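Local coordinates for mariner Mos1 transposase (Drosophila mauritiana, PDB 4MDB), which moves the mariner transposon Mos1 by a cut-and-paste mechanism, the chain here being its metal-dependent catalytic domain, bound to magnesium and the drug raltegravir, at residues Leu29-Gly35 / Val75-Gln79; Leu103-Asn107 / Thr142-Trp148. The protein carries 1 engineered substitution. One frame throughout, in Å; residues are numbered along the deposited sequence.

Interaction 1: Leu29-Gly35 / Val75-Gln79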
loop_
_atom_site.group_PDB
_atom_site.type_symbol
_atom_site.label_atom_id
_atom_site.label_comp_id
_atom_site.label_asym_id
_atom_site.label_seq_id
_atom_site.Cartn_x
_atom_site.Cartn_y
_atom_site.Cartn_z
ATOM N N LEU A 29 6.845 5.637 -11.697
ATOM C CA LEU A 29 6.295 4.459 -11.061
ATOM C C LEU A 29 7.306 3.516 -10.401
ATOM O O LEU A 29 7.000 2.815 -9.415
ATOM C CB LEU A 29 5.547 3.626 -12.073
ATOM C CG LEU A 29 4.435 4.308 -12.824
ATOM C CD1 LEU A 29 3.808 3.258 -13.707
ATOM C CD2 LEU A 29 3.403 5.005 -11.953
ATOM N N HIS A 30 8.540 3.530 -10.925
ATOM C CA HIS A 30 9.606 2.721 -10.389
ATOM C C HIS A 30 10.134 3.227 -9.049
ATOM O O HIS A 30 10.915 2.504 -8.345
ATOM C CB HIS A 30 10.764 2.678 -11.409
ATOM C CG HIS A 30 11.325 4.033 -11.720
ATOM N ND1 HIS A 30 10.636 4.965 -12.457
ATOM C CD2 HIS A 30 12.515 4.604 -11.418
ATOM C CE1 HIS A 30 11.379 6.052 -12.591
ATOM N NE2 HIS A 30 12.533 5.847 -11.960
ATOM N N ARG A 31 9.715 4.428 -8.630
ATOM C CA ARG A 31 10.095 4.946 -7.338
ATOM C C ARG A 31 8.980 4.825 -6.296
ATOM O O ARG A 31 9.144 5.284 -5.179
ATOM C CB ARG A 31 10.581 6.407 -7.424
ATOM C CG ARG A 31 11.701 6.496 -8.423
ATOM C CD ARG A 31 12.429 7.800 -8.389
ATOM N NE ARG A 31 11.712 8.923 -8.972
ATOM C CZ ARG A 31 11.251 9.959 -8.282
ATOM N NH1 ARG A 31 11.425 10.037 -6.981
ATOM N NH2 ARG A 31 10.651 10.936 -8.930
ATOM N N ILE A 32 7.847 4.202 -6.621
ATOM C CA ILE A 32 6.734 4.115 -5.675
ATOM C C ILE A 32 6.935 2.945 -4.710
ATOM O O ILE A 32 7.258 1.801 -5.100
ATOM C CB ILE A 32 5.390 3.887 -6.425
ATOM C CG1 ILE A 32 5.035 5.119 -7.220
ATOM C CG2 ILE A 32 4.306 3.545 -5.447
ATOM C CD1 ILE A 32 3.821 4.939 -8.088
ATOM N N VAL A 33 6.783 3.264 -3.466
ATOM C CA VAL A 33 6.673 2.303 -2.420
ATOM C C VAL A 33 5.247 2.519 -1.881
ATOM O O VAL A 33 4.830 3.650 -1.591
ATOM C CB VAL A 33 7.703 2.624 -1.314
ATOM C CG1 VAL A 33 7.486 1.830 -0.031
ATOM C CG2 VAL A 33 9.129 2.427 -1.826
ATOM N N THR A 34 4.549 1.406 -1.712
ATOM C CA THR A 34 3.132 1.494 -1.297
ATOM C C THR A 34 2.846 0.540 -0.196
ATOM O O THR A 34 3.515 -0.486 -0.050
ATOM C CB THR A 34 2.221 1.416 -2.524
ATOM O OG1 THR A 34 0.875 1.809 -2.222
ATOM C CG2 THR A 34 2.112 0.025 -3.091
ATOM N N GLY A 35 1.742 0.756 0.521
ATOM C CA GLY A 35 1.405 -0.143 1.606
ATOM C C GLY A 35 0.038 0.096 2.130
ATOM O O GLY A 35 -0.620 1.125 1.845
ATOM N N VAL A 75 1.686 -4.077 5.440
ATOM C CA VAL A 75 2.747 -4.471 4.509
ATOM C C VAL A 75 3.045 -3.331 3.560
ATOM O O VAL A 75 2.152 -2.612 3.118
ATOM C CB VAL A 75 2.324 -5.768 3.732
ATOM C CG1 VAL A 75 0.978 -5.572 3.025
ATOM C CG2 VAL A 75 3.304 -6.172 2.671
ATOM N N TRP A 76 4.291 -3.298 3.137
ATOM C CA TRP A 76 4.819 -2.289 2.205
ATOM C C TRP A 76 5.632 -2.980 1.126
ATOM O O TRP A 76 6.367 -3.894 1.415
ATOM C CB TRP A 76 5.647 -1.203 2.879
ATOM C CG TRP A 76 4.924 -0.453 3.917
ATOM C CD1 TRP A 76 4.227 0.713 3.742
ATOM C CD2 TRP A 76 4.675 -0.850 5.278
ATOM N NE1 TRP A 76 3.611 1.100 4.914
ATOM C CE2 TRP A 76 3.915 0.164 5.873
ATOM C CE3 TRP A 76 5.116 -1.935 6.080
ATOM C CZ2 TRP A 76 3.492 0.093 7.209
ATOM C CZ3 TRP A 76 4.679 -2.008 7.397
ATOM C CH2 TRP A 76 3.893 -0.995 7.929
ATOM N N TRP A 77 5.495 -2.493 -0.106
ATOM C CA TRP A 77 6.042 -3.164 -1.273
ATOM C C TRP A 77 6.254 -2.240 -2.431
ATOM O O TRP A 77 5.751 -1.122 -2.425
ATOM C CB TRP A 77 5.201 -4.344 -1.667
ATOM C CG TRP A 77 3.760 -4.006 -2.060
ATOM C CD1 TRP A 77 2.769 -3.641 -1.215
ATOM C CD2 TRP A 77 3.187 -4.008 -3.378
ATOM N NE1 TRP A 77 1.598 -3.440 -1.917
ATOM C CE2 TRP A 77 1.813 -3.683 -3.239
ATOM C CE3 TRP A 77 3.668 -4.302 -4.642
ATOM C CZ2 TRP A 77 0.953 -3.594 -4.359
ATOM C CZ3 TRP A 77 2.830 -4.278 -5.719
ATOM C CH2 TRP A 77 1.471 -3.919 -5.585
ATOM N N ASP A 78 7.034 -2.683 -3.415
ATOM C CA ASP A 78 7.247 -1.956 -4.632
ATOM C C ASP A 78 7.298 -2.915 -5.809
ATOM O O ASP A 78 6.891 -4.065 -5.691
ATOM C CB ASP A 78 8.466 -1.045 -4.483
ATOM C CG ASP A 78 9.816 -1.849 -4.482
ATOM O OD1 ASP A 78 9.767 -3.072 -4.610
ATOM O OD2 ASP A 78 10.885 -1.200 -4.545
ATOM N N GLN A 79 7.743 -2.443 -6.971
ATOM C CA GLN A 79 7.626 -3.228 -8.165
ATOM C C GLN A 79 8.586 -4.414 -8.116
ATOM O O GLN A 79 8.449 -5.287 -8.985
ATOM C CB GLN A 79 7.936 -2.370 -9.404
ATOM C CG GLN A 79 9.326 -1.853 -9.409
ATOM C CD GLN A 79 9.667 -1.223 -10.735
ATOM O OE1 GLN A 79 8.960 -0.335 -11.190
ATOM N NE2 GLN A 79 10.759 -1.655 -11.343
HETATM O O HOH W 1 7.637 0.563 -7.524
HETATM O O HOH W 2 10.702 1.640 -5.185
#
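Two backbone hydrogen bonds join Thr34 to Trp77 where strands 32-42 and 69-78 run antiparallel: Thr34 N donates to Trp77 O at 2.9 Å, and Trp77 N to Thr34 O at 2.8 Å. CA-H...O contacts flank them, from Val33 CA to Trp77 O (3.5 Å) and from Trp76 CA to Thr34 O (3.2 Å). At the next, non-hydrogen-bonded pair, Gly35 and Trp76 bring their CA atoms to 4.1 Å. Trp76 CD1 lies 3.6 Å from Gly35 CA, in space a beta carbon on Gly35 would need. These strands are the first two of the RNase H-like fold, and Asp36, a ligand of both magnesium ions, directly follows Gly35. On the Thr34-Trp77 face a CH-pi contact forms, Thr34 CG2 sitting 3.9 Å from the centroid of the Trp77 five-membered ring; Thr34 OG1 bonds instead to Leu127 O on the adjoining strand, and Trp77 NE1 to Ser163. Beyond the strand ends, 3-10 segment 29-31 faces Gln79 (His30 CA to Gln79 CA 6.7 Å) and water bridges the gap. Water 1 donates to Leu29 O (3.0 Å) and Ile32 O (2.7 Å) and accepts from Gln79 N (3.1 Å). Water 2 lies between His30 O (3.3 Å) and Asp78 OD2 (2.9 Å), a carboxylate oxygen also salt-bridged to Arg114. Gln79 OE1 comes within 3.2 Å of His30 CA while hydrogen-bonded to His207.

Interaction 2: Leu103-Asn107 / Thr142-Trp148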
loop_
_atom_site.group_PDB
_atom_site.type_symbol
_atom_site.label_atom_id
_atom_site.label_comp_id
_atom_site.label_asym_id
_atom_site.label_seq_id
_atom_site.Cartn_x
_atom_site.Cartn_y
_atom_site.Cartn_z
ATOM N N LEU A 103 7.116 3.161 9.945
ATOM C CA LEU A 103 7.762 3.888 8.855
ATOM C C LEU A 103 9.255 3.898 9.070
ATOM O O LEU A 103 10.014 3.732 8.124
ATOM C CB LEU A 103 7.235 5.279 8.702
ATOM C CG LEU A 103 5.757 5.487 8.330
ATOM C CD1 LEU A 103 5.445 6.937 8.316
ATOM C CD2 LEU A 103 5.514 4.899 6.964
ATOM N N ILE A 104 9.656 4.133 10.331
ATOM C CA ILE A 104 11.099 4.076 10.650
ATOM C C ILE A 104 11.711 2.700 10.377
ATOM O O ILE A 104 12.783 2.598 9.797
ATOM C CB ILE A 104 11.348 4.583 12.069
ATOM C CG1 ILE A 104 11.090 6.090 12.118
ATOM C CG2 ILE A 104 12.758 4.206 12.557
ATOM C CD1 ILE A 104 10.842 6.651 13.516
ATOM N N ASN A 105 11.046 1.610 10.748
ATOM C CA ASN A 105 11.517 0.290 10.462
ATOM C C ASN A 105 11.518 -0.030 8.962
ATOM O O ASN A 105 12.373 -0.667 8.461
ATOM C CB ASN A 105 10.648 -0.709 11.200
ATOM C CG ASN A 105 10.762 -0.544 12.694
ATOM O OD1 ASN A 105 11.717 0.032 13.137
ATOM N ND2 ASN A 105 9.796 -1.036 13.475
ATOM N N LEU A 106 10.496 0.460 8.254
ATOM C CA LEU A 106 10.386 0.263 6.831
ATOM C C LEU A 106 11.585 0.914 6.145
ATOM O O LEU A 106 12.106 0.348 5.214
ATOM C CB LEU A 106 9.054 0.903 6.276
ATOM C CG LEU A 106 8.957 1.130 4.735
ATOM C CD1 LEU A 106 9.032 -0.116 3.932
ATOM C CD2 LEU A 106 7.550 1.722 4.379
ATOM N N ASN A 107 11.989 2.093 6.598
ATOM C CA ASN A 107 13.108 2.814 6.013
ATOM C C ASN A 107 14.379 1.949 6.209
ATOM O O ASN A 107 15.212 1.889 5.314
ATOM C CB ASN A 107 13.265 4.178 6.687
ATOM C CG ASN A 107 14.407 4.971 6.146
ATOM O OD1 ASN A 107 15.378 5.357 6.885
ATOM N ND2 ASN A 107 14.374 5.187 4.928
ATOM N N THR A 142 7.452 12.628 10.602
ATOM C CA THR A 142 8.362 11.547 10.302
ATOM C C THR A 142 8.553 11.390 8.769
ATOM O O THR A 142 9.672 11.134 8.259
ATOM C CB THR A 142 7.876 10.230 10.957
ATOM O OG1 THR A 142 8.010 10.356 12.383
ATOM C CG2 THR A 142 8.601 9.024 10.450
ATOM N N LEU A 143 7.464 11.549 7.984
ATOM C CA LEU A 143 7.551 11.412 6.560
ATOM C C LEU A 143 8.373 12.570 5.962
ATOM O O LEU A 143 9.049 12.340 4.988
ATOM C CB LEU A 143 6.154 11.345 5.887
ATOM C CG LEU A 143 5.513 9.993 6.057
ATOM C CD1 LEU A 143 3.978 10.147 5.767
ATOM C CD2 LEU A 143 6.118 8.854 5.186
ATOM N N GLU A 144 8.226 13.746 6.528
ATOM C CA GLU A 144 9.009 14.956 6.121
ATOM C C GLU A 144 10.482 14.706 6.410
ATOM O O GLU A 144 11.317 15.039 5.602
ATOM C CB GLU A 144 8.640 16.189 6.959
ATOM C CG GLU A 144 7.413 16.977 6.575
ATOM C CD GLU A 144 7.168 18.166 7.515
ATOM O OE1 GLU A 144 6.005 18.636 7.591
ATOM O OE2 GLU A 144 8.136 18.636 8.162
ATOM N N THR A 145 10.778 14.174 7.590
ATOM C CA THR A 145 12.182 13.871 7.996
ATOM C C THR A 145 12.795 12.769 7.096
ATOM O O THR A 145 13.936 12.888 6.597
ATOM C CB THR A 145 12.225 13.484 9.494
ATOM O OG1 THR A 145 11.828 14.659 10.240
ATOM C CG2 THR A 145 13.600 13.157 9.864
ATOM N N LEU A 146 12.058 11.687 6.822
ATOM C CA LEU A 146 12.468 10.673 5.846
ATOM C C LEU A 146 12.588 11.299 4.443
ATOM O O LEU A 146 13.386 10.873 3.656
ATOM C CB LEU A 146 11.439 9.546 5.813
ATOM C CG LEU A 146 11.380 8.650 7.074
ATOM C CD1 LEU A 146 10.123 7.785 7.070
ATOM C CD2 LEU A 146 12.641 7.808 7.046
ATOM N N ASN A 147 11.785 12.306 4.221
ATOM C CA ASN A 147 11.697 13.079 2.986
ATOM C C ASN A 147 11.313 12.237 1.791
ATOM O O ASN A 147 11.858 12.319 0.699
ATOM C CB ASN A 147 12.933 13.886 2.735
ATOM C CG ASN A 147 12.590 15.178 2.005
ATOM O OD1 ASN A 147 12.871 15.331 0.847
ATOM N ND2 ASN A 147 11.879 16.002 2.628
ATOM N N TRP A 148 10.317 11.417 2.024
ATOM C CA TRP A 148 9.601 10.734 0.975
ATOM C C TRP A 148 8.558 11.666 0.453
ATOM O O TRP A 148 7.875 12.371 1.224
ATOM C CB TRP A 148 8.972 9.475 1.546
ATOM C CG TRP A 148 9.978 8.446 2.129
ATOM C CD1 TRP A 148 11.387 8.452 2.009
ATOM C CD2 TRP A 148 9.666 7.280 2.885
ATOM N NE1 TRP A 148 11.894 7.398 2.637
ATOM C CE2 TRP A 148 10.887 6.648 3.196
ATOM C CE3 TRP A 148 8.473 6.697 3.317
ATOM C CZ2 TRP A 148 10.957 5.453 3.897
ATOM C CZ3 TRP A 148 8.560 5.479 4.079
ATOM C CH2 TRP A 148 9.794 4.899 4.362
HETATM O O HOH W 3 14.811 6.819 2.929
#
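Leucine side chains and one indole fill the space between two helical segments whose axes come no closer than 11.1 Å and run within 21° of parallel. Leu103 is the main bump from 103-107: it enters a hollow lined by Thr142, Leu143, Leu146 and Trp148, with its CD1 3.7 Å from Leu143 CD2, its CB 4.2 Å from Leu146 CD1 and its CD2 4.2 Å from Trp148 CZ3. Ile104 extends the apolar surface, its CG1 4.2 Å from Thr142 CG2. In return, Trp148, just past the end of helix 137-146, pushes its six-membered ring between Leu103, Leu106 and Asn107; CH2 lies 3.9 Å from Leu106 CG, and Asn107 ND2 meets the ring edge at CZ2, 3.6 Å away. Leu146 CD2 abuts Asn107 CG at 3.5 Å. Water 3 accepts from Trp148 NE1 (3.0 Å) and, weakly, from Asn107 ND2 (2.6 Å). Asn147, with positive phi, is the first residue to leave the helical course, and Trp148 after it points its indole toward helix 96-113. The two helices lie side by side on one face of the RNase H-like sheet, over strand 125-127, whose Phe126 touches Leu103, Leu106, Leu143 and the Trp148 ring, while Leu106 also reaches Ile83 and Tyr84 of strand 81-87.

In the fold
Interaction 1 pairs two strands of the central sheet, and interaction 2 joins two helices packed against that sheet; their centres are 14 Å apart. They meet directly where Leu106 CD2 packs 3.4 Å from Trp76 CG, so helix 96-113 bears on both. The active site lies nearer interaction 1: Gly35 is about 4 Å from the side chain of Asp36, about 8 Å from a bound magnesium ion and about 9 Å from raltegravir. In interaction 2 the side chain of Leu103 is about 13 Å from a magnesium ion, and that of Leu143 about 14 Å from the drug and about 11 Å from the side chain of metal ligand Asp129.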